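Local coordinates for protein cellulose 1,4-beta-cellobiosidase (Thermobifida fusca, PDB 4JJJ) that probably hydrolyses cellulose as a cellobiohydrolase, through its family 48 glycoside hydrolase module, the catalytic part of a longer secreted enzyme, at residues 97-102 with 126-131; 272-276 with 291-295; 275-279 with 394-399. The protein carries 1 engineered substitution. Where two conformers were deposited one is given. Residues are numbered along the deposited sequence.

Contact 1. Residues 97-102 with 126-131; sequences YNPNSP and GQDPLA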
loop_
_atom_site.group_PDB
_atom_site.type_symbol
_atom_site.label_atom_id
_atom_site.label_comp_id
_atom_site.label_asym_id
_atom_site.label_seq_id
_atom_site.Cartn_x
_atom_site.Cartn_y
_atom_site.Cartn_z
ATOM N N TYR A 97 22.308 11.629 -9.366
ATOM C CA TYR A 97 21.953 11.644 -7.970
ATOM C C TYR A 97 23.225 11.803 -7.155
ATOM O O TYR A 97 24.288 11.194 -7.495
ATOM C CB TYR A 97 21.249 10.329 -7.617
ATOM C CG TYR A 97 20.858 10.241 -6.198
ATOM C CD1 TYR A 97 20.025 11.175 -5.651
ATOM C CD2 TYR A 97 21.420 9.300 -5.391
ATOM C CE1 TYR A 97 19.668 11.146 -4.298
ATOM C CE2 TYR A 97 21.106 9.198 -4.061
ATOM C CZ TYR A 97 20.201 10.106 -3.496
ATOM O OH TYR A 97 19.807 10.066 -2.141
ATOM N N ASN A 98 23.116 12.582 -6.093
ATOM C CA ASN A 98 24.184 12.783 -5.113
ATOM C C ASN A 98 23.728 12.354 -3.710
ATOM O O ASN A 98 22.958 13.066 -3.035
ATOM C CB ASN A 98 24.559 14.270 -5.057
ATOM C CG ASN A 98 25.653 14.558 -4.040
ATOM O OD1 ASN A 98 26.249 13.638 -3.437
ATOM N ND2 ASN A 98 26.000 15.871 -3.910
ATOM N N PRO A 99 24.203 11.194 -3.247
ATOM C CA PRO A 99 23.667 10.723 -1.969
ATOM C C PRO A 99 24.039 11.601 -0.776
ATOM O O PRO A 99 23.399 11.565 0.256
ATOM C CB PRO A 99 24.284 9.334 -1.801
ATOM C CG PRO A 99 24.970 9.060 -3.023
ATOM C CD PRO A 99 25.103 10.247 -3.882
ATOM N N ASN A 100 25.098 12.412 -0.926
ATOM C CA ASN A 100 25.391 13.388 0.079
ATOM C C ASN A 100 24.462 14.599 0.118
ATOM O O ASN A 100 24.448 15.350 1.087
ATOM C CB ASN A 100 26.841 13.898 -0.083
ATOM C CG ASN A 100 27.894 12.866 0.255
ATOM O OD1 ASN A 100 27.662 11.699 0.611
ATOM N ND2 ASN A 100 29.117 13.312 0.157
ATOM N N SER A 101 23.661 14.782 -0.919
ATOM C CA SER A 101 22.651 15.818 -0.945
ATOM C C SER A 101 21.422 15.219 -1.666
ATOM O O SER A 101 21.203 15.370 -2.883
ATOM C CB SER A 101 23.174 17.050 -1.677
ATOM O OG SER A 101 22.305 18.121 -1.473
ATOM N N PRO A 102 20.682 14.420 -0.902
ATOM C CA PRO A 102 19.622 13.634 -1.530
ATOM C C PRO A 102 18.452 14.322 -2.079
ATOM O O PRO A 102 17.863 13.818 -3.051
ATOM C CB PRO A 102 19.175 12.671 -0.415
ATOM C CG PRO A 102 20.169 12.762 0.663
ATOM C CD PRO A 102 20.871 14.109 0.522
ATOM N N GLY A 126 19.834 15.032 5.554
ATOM C CA GLY A 126 20.917 14.090 5.811
ATOM C C GLY A 126 21.516 13.422 4.609
ATOM O O GLY A 126 21.146 13.712 3.449
ATOM N N GLN A 127 22.499 12.593 4.872
ATOM C CA GLN A 127 23.162 11.793 3.865
ATOM C C GLN A 127 22.314 10.490 3.678
ATOM O O GLN A 127 21.807 9.913 4.618
ATOM C CB GLN A 127 24.589 11.454 4.309
ATOM C CG GLN A 127 25.498 12.749 4.157
ATOM C CD GLN A 127 26.994 12.553 4.467
ATOM O OE1 GLN A 127 27.388 11.526 5.017
ATOM N NE2 GLN A 127 27.833 13.570 4.129
ATOM N N ASP A 128 22.187 10.095 2.432
ATOM C CA ASP A 128 21.632 8.786 2.133
ATOM C C ASP A 128 22.682 7.721 2.185
ATOM O O ASP A 128 23.586 7.741 1.327
ATOM C CB ASP A 128 21.075 8.880 0.663
ATOM C CG ASP A 128 20.659 7.535 0.034
ATOM O OD1 ASP A 128 20.837 6.441 0.570
ATOM O OD2 ASP A 128 20.212 7.623 -1.177
ATOM N N PRO A 129 22.546 6.732 3.109
ATOM C CA PRO A 129 23.585 5.725 3.343
ATOM C C PRO A 129 23.359 4.455 2.582
ATOM O O PRO A 129 24.121 3.523 2.748
ATOM C CB PRO A 129 23.476 5.449 4.847
ATOM C CG PRO A 129 22.013 5.570 5.077
ATOM C CD PRO A 129 21.507 6.687 4.172
ATOM N N LEU A 130 22.339 4.446 1.708
ATOM C CA LEU A 130 22.035 3.270 0.945
ATOM C C LEU A 130 22.519 3.321 -0.501
ATOM O O LEU A 130 22.879 2.299 -1.064
ATOM C CB LEU A 130 20.515 3.023 0.821
ATOM C CG LEU A 130 19.798 2.812 2.170
ATOM C CD1 LEU A 130 18.329 2.684 1.824
ATOM C CD2 LEU A 130 20.374 1.684 3.026
ATOM N N ALA A 131 22.503 4.498 -1.122
ATOM C CA ALA A 131 22.613 4.562 -2.581
ATOM C C ALA A 131 23.921 3.945 -3.165
ATOM O O ALA A 131 23.915 3.196 -4.124
ATOM C CB ALA A 131 22.498 6.005 -3.004
HETATM O O HOH W 1 25.899 9.532 1.403
#
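Gly126 opens the second segment with its backbone against the proline that follows the turn: Gly126 O lies 3.0 Å from Pro102 CD. At Gln127, NE2 comes within 3.9 Å of Asn100 CG. Asp128 does most of the joining. Asp128 N donates to Pro99 O at 2.9 Å, and Asp128 OD2 accepts from Tyr97 OH at 2.7 Å. Tyr265 OH makes a second hydrogen bond to Asp128 OD2. A water gives hydrogen bonds to Asp128 O and Asn100 OD1, both at 2.9 Å. Asp128 OD1 turns back to its own segment and accepts from Leu130 N (2.7 Å) and Ala131 N (3.1 Å). Ala131 CB lies 3.6 Å from Tyr97 CE2 and 3.9 Å from Pro99 CG. Arg316 of strand 314-317 makes a cation-pi contact with Tyr97. A type I beta turn, Asn98 to Ser101, with an Asx turn at Asn98, docks on the Asx turn and Asx motif of Asp128, tying the loop after helix 71-83 to the one leading into helix 131-138.

Contact 2. Residues 272-276 with 291-295; sequences FKKIG and DSAHY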
loop_
_atom_site.group_PDB
_atom_site.type_symbol
_atom_site.label_atom_id
_atom_site.label_comp_id
_atom_site.label_asym_id
_atom_site.label_seq_id
_atom_site.Cartn_x
_atom_site.Cartn_y
_atom_site.Cartn_z
ATOM N N PHE A 272 16.196 12.185 5.496
ATOM C CA PHE A 272 17.310 11.580 6.156
ATOM C C PHE A 272 17.720 12.385 7.416
ATOM O O PHE A 272 18.895 12.461 7.703
ATOM C CB PHE A 272 18.482 11.377 5.164
ATOM C CG PHE A 272 18.162 10.387 4.057
ATOM C CD1 PHE A 272 18.307 9.021 4.275
ATOM C CD2 PHE A 272 17.679 10.841 2.808
ATOM C CE1 PHE A 272 17.891 8.167 3.252
ATOM C CE2 PHE A 272 17.319 9.966 1.796
ATOM C CZ PHE A 272 17.390 8.610 2.058
ATOM N N LYS A 273 16.748 12.945 8.094
ATOM C CA LYS A 273 17.040 13.541 9.414
ATOM C C LYS A 273 17.352 12.498 10.409
ATOM O O LYS A 273 16.849 11.363 10.401
ATOM C CB LYS A 273 15.861 14.255 9.937
ATOM C CG LYS A 273 15.351 15.414 9.155
ATOM C CD LYS A 273 16.169 16.639 9.206
ATOM C CE LYS A 273 15.292 17.901 9.109
ATOM N NZ LYS A 273 16.262 19.039 9.186
ATOM N N LYS A 274 18.128 12.881 11.415
ATOM C CA LYS A 274 18.320 11.980 12.509
ATOM C C LYS A 274 16.984 11.672 13.180
ATOM O O LYS A 274 16.142 12.564 13.445
ATOM C CB LYS A 274 19.187 12.656 13.553
ATOM C CG LYS A 274 19.525 11.837 14.801
ATOM C CD LYS A 274 20.479 12.682 15.682
ATOM C CE LYS A 274 20.902 11.947 16.933
ATOM N NZ LYS A 274 21.940 10.906 16.678
ATOM N N ILE A 275 16.779 10.405 13.491
ATOM C CA ILE A 275 15.568 10.028 14.204
ATOM C C ILE A 275 15.555 10.399 15.647
ATOM O O ILE A 275 16.544 10.169 16.390
ATOM C CB ILE A 275 15.306 8.509 14.135
ATOM C CG1 ILE A 275 15.296 8.015 12.690
ATOM C CG2 ILE A 275 14.057 8.179 14.959
ATOM C CD1 ILE A 275 14.158 8.535 11.858
ATOM N N GLY A 276 14.483 11.023 16.073
ATOM C CA GLY A 276 14.194 11.151 17.488
ATOM C C GLY A 276 14.139 12.596 17.921
ATOM O O GLY A 276 15.071 13.320 17.701
ATOM N N ASP A 291 21.778 6.909 11.350
ATOM C CA ASP A 291 21.051 7.499 12.445
ATOM C C ASP A 291 19.694 8.115 12.013
ATOM O O ASP A 291 18.877 8.467 12.845
ATOM C CB ASP A 291 21.870 8.494 13.261
ATOM C CG ASP A 291 22.200 9.722 12.564
ATOM O OD1 ASP A 291 21.692 10.031 11.480
ATOM O OD2 ASP A 291 23.123 10.470 13.132
ATOM N N SER A 292 19.490 8.153 10.686
ATOM C CA SER A 292 18.238 8.571 10.057
ATOM C C SER A 292 17.305 7.345 9.801
ATOM O O SER A 292 16.239 7.539 9.214
ATOM C CB SER A 292 18.479 9.281 8.733
ATOM O OG SER A 292 19.281 8.498 7.864
ATOM N N ALA A 293 17.703 6.144 10.235
ATOM C CA ALA A 293 16.824 4.990 10.105
ATOM C C ALA A 293 15.927 4.793 11.291
ATOM O O ALA A 293 16.407 4.665 12.406
ATOM C CB ALA A 293 17.646 3.757 9.826
ATOM N N HIS A 294 14.605 4.700 11.038
ATOM C CA HIS A 294 13.576 4.285 12.020
ATOM C C HIS A 294 13.327 2.777 11.935
ATOM O O HIS A 294 12.769 2.216 12.852
ATOM C CB HIS A 294 12.309 5.095 11.892
ATOM C CG HIS A 294 11.750 5.149 10.519
ATOM N ND1 HIS A 294 11.297 4.011 9.865
ATOM C CD2 HIS A 294 11.620 6.174 9.658
ATOM C CE1 HIS A 294 10.860 4.383 8.670
ATOM N NE2 HIS A 294 11.040 5.687 8.518
ATOM N N TYR A 295 13.799 2.151 10.829
ATOM C CA TYR A 295 13.736 0.685 10.742
ATOM C C TYR A 295 12.345 0.142 10.714
ATOM O O TYR A 295 12.161 -1.081 10.937
ATOM C CB TYR A 295 14.568 0.040 11.853
ATOM C CG TYR A 295 16.052 0.271 11.693
ATOM C CD1 TYR A 295 16.783 -0.329 10.684
ATOM C CD2 TYR A 295 16.691 1.095 12.609
ATOM C CE1 TYR A 295 18.166 -0.130 10.616
ATOM C CE2 TYR A 295 18.026 1.339 12.534
ATOM C CZ TYR A 295 18.768 0.678 11.603
ATOM O OH TYR A 295 20.175 0.852 11.455
HETATM O O HOH W 2 24.308 9.880 15.267
HETATM O O HOH W 3 18.632 8.345 15.601
#
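Ile275 has the largest area covered here, followed by Ser292 and Asp291. Ile275 N donates to Asp291 O at 2.9 Å. A water bridges the same two residues, giving hydrogen bonds to Ile275 O (2.9 Å) and Asp291 O (2.8 Å). Ile275 CD1 lies 3.5 Å from Ser292 O and 3.9 Å from His294 CB. It sits at the edge of the His294 ring, whose NE2 is hydrogen-bonded to Ser319 O. Both segments belong to the long loop between helix 250-263 and strand 302-306 of the family 48 module, and the contact joins two parts of that loop. Ser292 packs close to the backbone: Ser292 CB is 3.1 Å from Lys273 O, and Ser292 CA makes a CA-H...O contact with the same oxygen, also 3.1 Å. Asp291 OD2 forms a long salt bridge with Lys274 NZ at 3.8 Å. A water donates to Asp291 OD2 at 2.5 Å and accepts a weak bond from Lys274 NZ at 2.9 Å, while Asp291 OD1 accepts from Gln288 N.

Contact 3. Residues 275-279 with 394-399; sequences IGNCV and QFYGMY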
loop_
_atom_site.group_PDB
_atom_site.type_symbol
_atom_site.label_atom_id
_atom_site.label_comp_id
_atom_site.label_asym_id
_atom_site.label_seq_id
_atom_site.Cartn_x
_atom_site.Cartn_y
_atom_site.Cartn_z
ATOM N N ILE A 275 16.779 10.405 13.491
ATOM C CA ILE A 275 15.568 10.028 14.204
ATOM C C ILE A 275 15.555 10.399 15.647
ATOM O O ILE A 275 16.544 10.169 16.390
ATOM C CB ILE A 275 15.306 8.509 14.135
ATOM C CG1 ILE A 275 15.296 8.015 12.690
ATOM C CG2 ILE A 275 14.057 8.179 14.959
ATOM C CD1 ILE A 275 14.158 8.535 11.858
ATOM N N GLY A 276 14.483 11.023 16.073
ATOM C CA GLY A 276 14.194 11.151 17.488
ATOM C C GLY A 276 14.139 12.596 17.921
ATOM O O GLY A 276 15.071 13.320 17.701
ATOM N N ASN A 277 13.031 12.934 18.557
ATOM C CA ASN A 277 12.746 14.308 19.031
ATOM C C ASN A 277 13.097 15.322 17.938
ATOM O O ASN A 277 13.745 16.352 18.129
ATOM C CB ASN A 277 13.491 14.517 20.329
ATOM C CG ASN A 277 13.063 13.478 21.391
ATOM O OD1 ASN A 277 11.917 13.336 21.660
ATOM N ND2 ASN A 277 13.994 12.674 21.878
ATOM N N CYS A 278 12.647 15.008 16.713
ATOM C CA CYS A 278 13.060 15.738 15.533
ATOM C C CYS A 278 12.021 16.798 15.355
ATOM O O CYS A 278 11.072 16.667 14.523
ATOM C CB CYS A 278 13.115 14.799 14.329
ATOM S SG CYS A 278 13.785 15.519 12.813
ATOM N N VAL A 279 12.235 17.941 16.055
ATOM C CA VAL A 279 11.219 18.981 16.151
ATOM C C VAL A 279 11.933 20.257 15.679
ATOM O O VAL A 279 12.967 20.614 16.245
ATOM C CB VAL A 279 10.695 19.160 17.573
ATOM C CG1 VAL A 279 9.740 20.308 17.665
ATOM C CG2 VAL A 279 9.979 17.909 18.004
ATOM N N GLN A 394 5.667 8.397 22.741
ATOM C CA GLN A 394 6.789 8.228 21.827
ATOM C C GLN A 394 7.214 6.761 21.680
ATOM O O GLN A 394 6.986 5.916 22.584
ATOM C CB GLN A 394 7.959 9.055 22.242
ATOM C CG GLN A 394 7.706 10.538 22.076
ATOM C CD GLN A 394 8.928 11.339 22.445
ATOM O OE1 GLN A 394 9.196 11.465 23.626
ATOM N NE2 GLN A 394 9.680 11.812 21.497
ATOM N N PHE A 395 7.852 6.495 20.570
ATOM C CA PHE A 395 8.443 5.167 20.270
ATOM C C PHE A 395 9.777 5.543 19.601
ATOM O O PHE A 395 9.827 6.045 18.479
ATOM C CB PHE A 395 7.544 4.380 19.338
ATOM C CG PHE A 395 8.136 3.070 18.914
ATOM C CD1 PHE A 395 8.010 1.995 19.668
ATOM C CD2 PHE A 395 8.737 2.922 17.680
ATOM C CE1 PHE A 395 8.523 0.738 19.274
ATOM C CE2 PHE A 395 9.319 1.762 17.242
ATOM C CZ PHE A 395 9.177 0.630 18.067
ATOM N N TYR A 396 10.901 5.230 20.259
ATOM C CA TYR A 396 12.217 5.521 19.757
ATOM C C TYR A 396 12.347 6.978 19.309
ATOM O O TYR A 396 12.909 7.288 18.250
ATOM C CB TYR A 396 12.676 4.484 18.709
ATOM C CG TYR A 396 12.987 3.116 19.205
ATOM C CD1 TYR A 396 14.284 2.764 19.402
ATOM C CD2 TYR A 396 12.013 2.197 19.524
ATOM C CE1 TYR A 396 14.588 1.535 19.918
ATOM C CE2 TYR A 396 12.291 0.977 20.034
ATOM C CZ TYR A 396 13.592 0.663 20.266
ATOM O OH TYR A 396 13.886 -0.624 20.696
ATOM N N GLY A 397 11.742 7.833 20.082
ATOM C CA GLY A 397 11.806 9.285 19.810
ATOM C C GLY A 397 10.848 9.815 18.740
ATOM O O GLY A 397 10.840 11.033 18.480
ATOM N N MET A 398 10.161 8.926 18.066
ATOM C CA MET A 398 9.066 9.284 17.168
ATOM C C MET A 398 7.767 9.442 17.922
ATOM O O MET A 398 7.635 8.982 19.080
ATOM C CB MET A 398 8.988 8.217 16.033
ATOM C CG MET A 398 10.172 8.190 15.197
ATOM S SD MET A 398 9.835 7.330 13.609
ATOM C CE MET A 398 9.512 5.702 14.309
ATOM N N TYR A 399 6.806 10.134 17.283
ATOM C CA TYR A 399 5.619 10.509 17.943
ATOM C C TYR A 399 4.436 9.702 17.554
ATOM O O TYR A 399 4.173 9.587 16.342
ATOM C CB TYR A 399 5.328 11.997 17.666
ATOM C CG TYR A 399 6.450 12.874 18.260
ATOM C CD1 TYR A 399 6.471 13.122 19.592
ATOM C CD2 TYR A 399 7.464 13.324 17.456
ATOM C CE1 TYR A 399 7.524 13.857 20.150
ATOM C CE2 TYR A 399 8.507 14.055 18.002
ATOM C CZ TYR A 399 8.489 14.312 19.344
ATOM O OH TYR A 399 9.548 15.017 19.957
HETATM O O HOH W 4 10.929 12.696 16.208
#
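Ile275 begins the contact: Ile275 CG2 lies 3.9 Å from Met398 CG and 3.6 Å from Tyr396 O. Gly276 comes next to Gly397, with their CA atoms 3.8 Å apart. A CB on Gly397 would clash with Gly276 CA, so the close approach depends on glycine there. The backbone angles of Gly276 also call for glycine. Gly276 CA makes a CA-H...O contact of 3.5 Å with Gly397 O. Asn277 N donates to Gly397 O at 2.9 Å, and Asn277 OD1 accepts from Gln394 NE2 at 2.7 Å. Cys278 is the centre of an inverse gamma turn and is tied by a disulfide to Cys284. Cys278 N donates to a water at 2.9 Å, and that water donates to Gly397 O at 2.8 Å. Val279 CG2 closes the segment, 4.1 Å from Tyr399 CZ. The second segment is the turn end of a beta hairpin, strands 394-395 and 398-401, with a type I' turn from Phe395 to Met398. Tyr396 OH is hydrogen-bonded to Glu361, a ligand of a bound zinc. Gly397 O thus collects bonds from Asn277 N, a water and, weakly, Gln394 NE2, so backbone contacts largely set the hairpin turn against the loop.

From the N terminus, contact 1 comes first, in series with the other two. It closes a loop that contains strand 117-118, and its second segment runs into the start of helix 131-138. Contacts 2 and 3 start from the same stretch, in the loop after helix 250-263, and share Ile275 and Gly276. Contact 2 closes a short excursion within that loop, which also holds the Cys278-Cys284 disulfide. Contact 3 spans over a hundred residues to hairpin strands 394-395 and 398-401. Phe272 of contact 2 packs on Gly126 and Pro102 of contact 1, and His294 packs on Met398 of contact 3. The loop at 272-279 thus links the 97-131 region to the hairpin, while contacts 1 and 3 do not touch.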